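Local atomic coordinates of 2S Albumin protein (Dolichos, PDB entry 6IX1), a protein that is of uncertain biochemical role but, as a seed albumin with the hemopexin-type four-bladed beta-propeller fold, probably serves in seed storage. Residues F18-N22 with A58-I62; T100-E104 with F114-I118. All coordinates share one frame. Residues are numbered along the deposited sequence.

Contact 1. Residues F18-N22 with A58-I62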
# COMPACT_ATOMS: atom_id res chain seq x y z
N PHE A 18 -0.95 3.88 7.64
CA PHE A 18 -0.27 4.80 6.73
C PHE A 18 1.14 5.04 7.22
O PHE A 18 1.31 5.40 8.38
CB PHE A 18 -0.95 6.17 6.63
CG PHE A 18 -2.32 6.20 6.02
CD1 PHE A 18 -2.57 5.63 4.83
CD2 PHE A 18 -3.37 6.87 6.61
CE1 PHE A 18 -3.81 5.70 4.23
CE2 PHE A 18 -4.58 7.01 5.99
CZ PHE A 18 -4.81 6.40 4.79
N PHE A 19 2.10 4.86 6.30
CA PHE A 19 3.53 5.11 6.60
C PHE A 19 4.00 6.38 5.92
O PHE A 19 3.68 6.63 4.74
CB PHE A 19 4.37 3.90 6.13
CG PHE A 19 3.94 2.67 6.87
CD1 PHE A 19 4.44 2.37 8.11
CD2 PHE A 19 2.97 1.88 6.35
CE1 PHE A 19 3.96 1.29 8.83
CE2 PHE A 19 2.49 0.79 7.07
CZ PHE A 19 2.99 0.51 8.30
N GLU A 20 4.71 7.20 6.69
CA GLU A 20 5.23 8.52 6.27
C GLU A 20 6.66 8.58 6.81
O GLU A 20 6.87 8.74 8.01
CB GLU A 20 4.34 9.63 6.80
CG GLU A 20 2.88 9.34 6.55
CD GLU A 20 1.99 9.58 7.76
OE1 GLU A 20 1.43 10.41 7.57
OE2 GLU A 20 2.00 8.90 8.88
N CYS A 21 7.60 8.38 5.91
CA CYS A 21 9.01 8.32 6.26
C CYS A 21 9.17 7.18 7.27
O CYS A 21 8.77 6.05 7.03
CB CYS A 21 9.59 9.66 6.68
SG CYS A 21 9.35 10.84 5.36
N ASN A 22 9.80 7.51 8.37
CA ASN A 22 10.07 6.55 9.48
C ASN A 22 8.95 6.46 10.50
O ASN A 22 9.19 5.79 11.55
CB ASN A 22 11.40 6.87 10.18
CG ASN A 22 11.39 8.25 10.83
OD1 ASN A 22 10.56 9.09 10.51
ND2 ASN A 22 12.38 8.53 11.66
N ALA A 58 12.34 0.33 9.62
CA ALA A 58 12.20 1.36 10.66
C ALA A 58 12.89 2.65 10.21
O ALA A 58 12.37 3.77 10.37
CB ALA A 58 12.79 0.88 11.96
N GLU A 59 14.12 2.52 9.68
CA GLU A 59 14.93 3.68 9.27
C GLU A 59 15.62 3.29 7.97
O GLU A 59 16.47 2.43 8.03
CB GLU A 59 15.94 4.11 10.35
CG GLU A 59 15.33 4.55 11.67
CD GLU A 59 14.69 5.94 11.92
OE1 GLU A 59 15.07 7.02 11.30
OE2 GLU A 59 13.92 6.03 12.89
N PRO A 60 15.26 3.87 6.83
CA PRO A 60 14.49 5.10 6.72
C PRO A 60 12.96 4.98 6.70
O PRO A 60 12.25 5.95 6.85
CB PRO A 60 14.93 5.63 5.37
CG PRO A 60 15.19 4.38 4.54
CD PRO A 60 15.90 3.49 5.54
N GLY A 61 12.47 3.74 6.65
CA GLY A 61 11.05 3.47 6.83
C GLY A 61 10.51 2.61 5.69
O GLY A 61 11.25 2.18 4.84
N ILE A 62 9.22 2.41 5.70
CA ILE A 62 8.49 1.53 4.77
C ILE A 62 8.00 2.37 3.58
O ILE A 62 7.30 3.35 3.76
CB ILE A 62 7.34 0.84 5.52
CG1 ILE A 62 7.88 -0.10 6.58
CG2 ILE A 62 6.39 0.16 4.56
CD1 ILE A 62 6.84 -0.65 7.54
O HOH W 1 8.17 5.78 4.32
O HOH W 2 11.09 4.07 12.90

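Contact 2. Residues T100-E104 with F114-I118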
# COMPACT_ATOMS: atom_id res chain seq x y z
N THR A 100 14.93 -9.62 3.33
CA THR A 100 15.77 -10.05 2.19
C THR A 100 15.51 -9.13 1.02
O THR A 100 14.71 -8.23 1.14
CB THR A 100 15.52 -11.53 1.86
OG1 THR A 100 16.51 -11.99 0.97
CG2 THR A 100 14.14 -11.75 1.28
N THR A 101 16.16 -9.39 -0.11
CA THR A 101 15.88 -8.57 -1.30
C THR A 101 14.53 -8.94 -1.91
O THR A 101 14.09 -10.08 -1.77
CB THR A 101 16.99 -8.61 -2.34
OG1 THR A 101 17.01 -9.95 -2.85
CG2 THR A 101 18.31 -8.10 -1.82
N ILE A 102 13.97 -8.04 -2.68
CA ILE A 102 12.70 -8.34 -3.40
C ILE A 102 12.88 -9.57 -4.27
O ILE A 102 12.01 -10.42 -4.36
CB ILE A 102 12.24 -7.12 -4.20
CG1 ILE A 102 11.84 -6.01 -3.22
CG2 ILE A 102 11.13 -7.50 -5.21
CD1 ILE A 102 11.77 -4.67 -3.90
N ALA A 103 13.99 -9.62 -4.99
CA ALA A 103 14.23 -10.73 -5.94
C ALA A 103 14.40 -12.03 -5.21
O ALA A 103 14.05 -13.08 -5.82
CB ALA A 103 15.44 -10.42 -6.76
N GLU A 104 14.93 -12.04 -4.01
CA GLU A 104 15.00 -13.27 -3.23
C GLU A 104 13.64 -13.65 -2.63
O GLU A 104 13.29 -14.84 -2.60
CB GLU A 104 16.06 -13.15 -2.18
CG GLU A 104 17.48 -13.19 -2.70
CD GLU A 104 18.40 -12.82 -1.57
OE1 GLU A 104 18.94 -13.72 -0.92
OE2 GLU A 104 18.59 -11.57 -1.35
N PHE A 114 10.55 -4.47 -10.87
CA PHE A 114 10.23 -4.46 -9.44
C PHE A 114 11.45 -4.81 -8.59
O PHE A 114 11.40 -4.61 -7.37
CB PHE A 114 9.11 -5.45 -9.14
CG PHE A 114 7.78 -5.06 -9.73
CD1 PHE A 114 7.12 -3.90 -9.42
CD2 PHE A 114 7.26 -5.81 -10.77
CE1 PHE A 114 5.95 -3.54 -10.05
CE2 PHE A 114 6.09 -5.47 -11.38
CZ PHE A 114 5.44 -4.36 -11.02
N GLU A 115 12.51 -5.36 -9.17
CA GLU A 115 13.56 -5.94 -8.29
C GLU A 115 14.26 -4.88 -7.42
O GLU A 115 14.69 -5.21 -6.35
CB GLU A 115 14.58 -6.70 -9.11
CG GLU A 115 15.54 -5.94 -9.94
CD GLU A 115 16.64 -6.82 -10.55
OE1 GLU A 115 16.72 -8.09 -10.21
OE2 GLU A 115 17.38 -6.27 -11.37
N ASP A 116 14.38 -3.64 -7.86
CA ASP A 116 15.11 -2.62 -7.07
C ASP A 116 14.18 -1.82 -6.16
O ASP A 116 14.66 -0.97 -5.43
CB ASP A 116 15.86 -1.64 -7.99
CG ASP A 116 16.92 -2.27 -8.86
OD1 ASP A 116 17.59 -3.11 -8.32
OD2 ASP A 116 17.04 -1.86 -10.03
N GLY A 117 12.88 -2.08 -6.24
CA GLY A 117 11.89 -1.34 -5.44
C GLY A 117 10.56 -1.44 -6.07
O GLY A 117 10.43 -1.53 -7.27
N ILE A 118 9.54 -1.30 -5.23
CA ILE A 118 8.14 -1.21 -5.66
C ILE A 118 7.59 0.12 -5.18
O ILE A 118 7.82 0.45 -3.99
CB ILE A 118 7.35 -2.47 -5.19
CG1 ILE A 118 8.11 -3.76 -5.56
CG2 ILE A 118 5.94 -2.42 -5.74
CD1 ILE A 118 7.40 -4.99 -5.25
O HOH W 3 15.91 -7.40 -5.31

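Contact 1. Residues F18-N22 with A58-I62
A beta-hairpin can meet a distant segment of its own chain through its last strand residues and its turn, and residues 18-22 illustrate both. Phe18 packs from the first blade against the C-terminal segment that follows the fourth, its ring meeting that of Trp216 edge-to-face. Phe19, the next residue on the strand, points the other way, toward 58-62: the methyl Ile62 CD1 sits over one face of its ring, 4.0 Å from the centroid and 25° off the normal, a CH-pi contact whose closest atoms are Phe19 CE1 and Ile62 CD1 at 3.7 Å. Glu20 again turns away, completing the alternation expected of a strand. Here the architecture is that of a hemopexin-type propeller: the hairpin joining strands 15-20 and 23-28 of the first blade leans on the linker that enters strand 64-67 of the second. At Cys21 the backbone takes over. Cys21 O receives a CA-H...O contact from Gly61 CA at 3.4 Å, possible only because Gly61 has no side chain: a beta carbon there would clash with Cys21 O. A water bridges the two segments, donating to Cys21 O (2.8 Å) and Ile62 O (2.6 Å). Asn22 supplies the direct polar link, its ND2 donating to both Glu59 OE1 (3.1 Å) and Glu59 OE2 (3.2 Å), just before the cis peptide bond preceding Pro60, while Asn22 CB rests 3.3 Å from Ala58 O.

Contact 2. Residues T100-E104 with F114-I118
Packing against the backbone of a tight turn is one way in which a short helix can hold a linker, and the apolar part of this contact hangs on one residue. Ile102, at the start of helix 102-105, lays its side chain against the type I beta turn Phe114-Gly117, which is closed by Gly117 N donating to Phe114 O at 3.1 Å. Ile102 CD1 lies 3.5 Å from Phe114 O, 3.7 Å from Gly117 N and 4.1 Å from Ile118 CG1; Ile102 CB stands 3.8 Å from Glu115 O. Both isoleucines also touch Phe76 of strand 72-77, so the pair packs against the second blade on its side toward the third, where Phe114 reaches Leu132 of strand 129-134. Ala103 CB adds a looser approach to Glu115 OE1 at 4.4 Å, an oxygen that accepts its hydrogen bond from Asn111 N.

The polar link is solvent-mediated. One water accepts from Ala103 N at 3.0 Å and donates to Glu115 O at 2.7 Å, serving an amide in the first helical turn that has no helical carbonyl to bind. Within 100-104, Thr101 and Glu104 form a capping box: Glu104 N donates to Thr101 OG1 (3.2 Å), Thr101 OG1 donates to Glu104 OE2 (2.7 Å), and Thr101 N makes a weak bond to Glu104 OE2 (3.5 Å). With Thr101 and Glu104 engaged with each other, the helix start joins the turn chiefly by van der Waals packing and one water.

Overall arrangement
From the N terminus, the chain first builds the blade of strands 6-9 to 37-44, then passes through helix 45-48 into the linker at 58-62. Contact 1 closes this loop, with 35 residues between its segments, by bringing the linker back to the hairpin turn of the first blade. The second blade follows, and contact 2 closes a much shorter loop of nine intervening residues, from the blade's outer strand and helix 102-105 to the passage toward strand 120-123. The loops neither nest nor cross; they run in series, and the centres of contact 1 and contact 2 lie about 17 Å apart. Each thus fastens one inter-blade connection to the blade that precedes it.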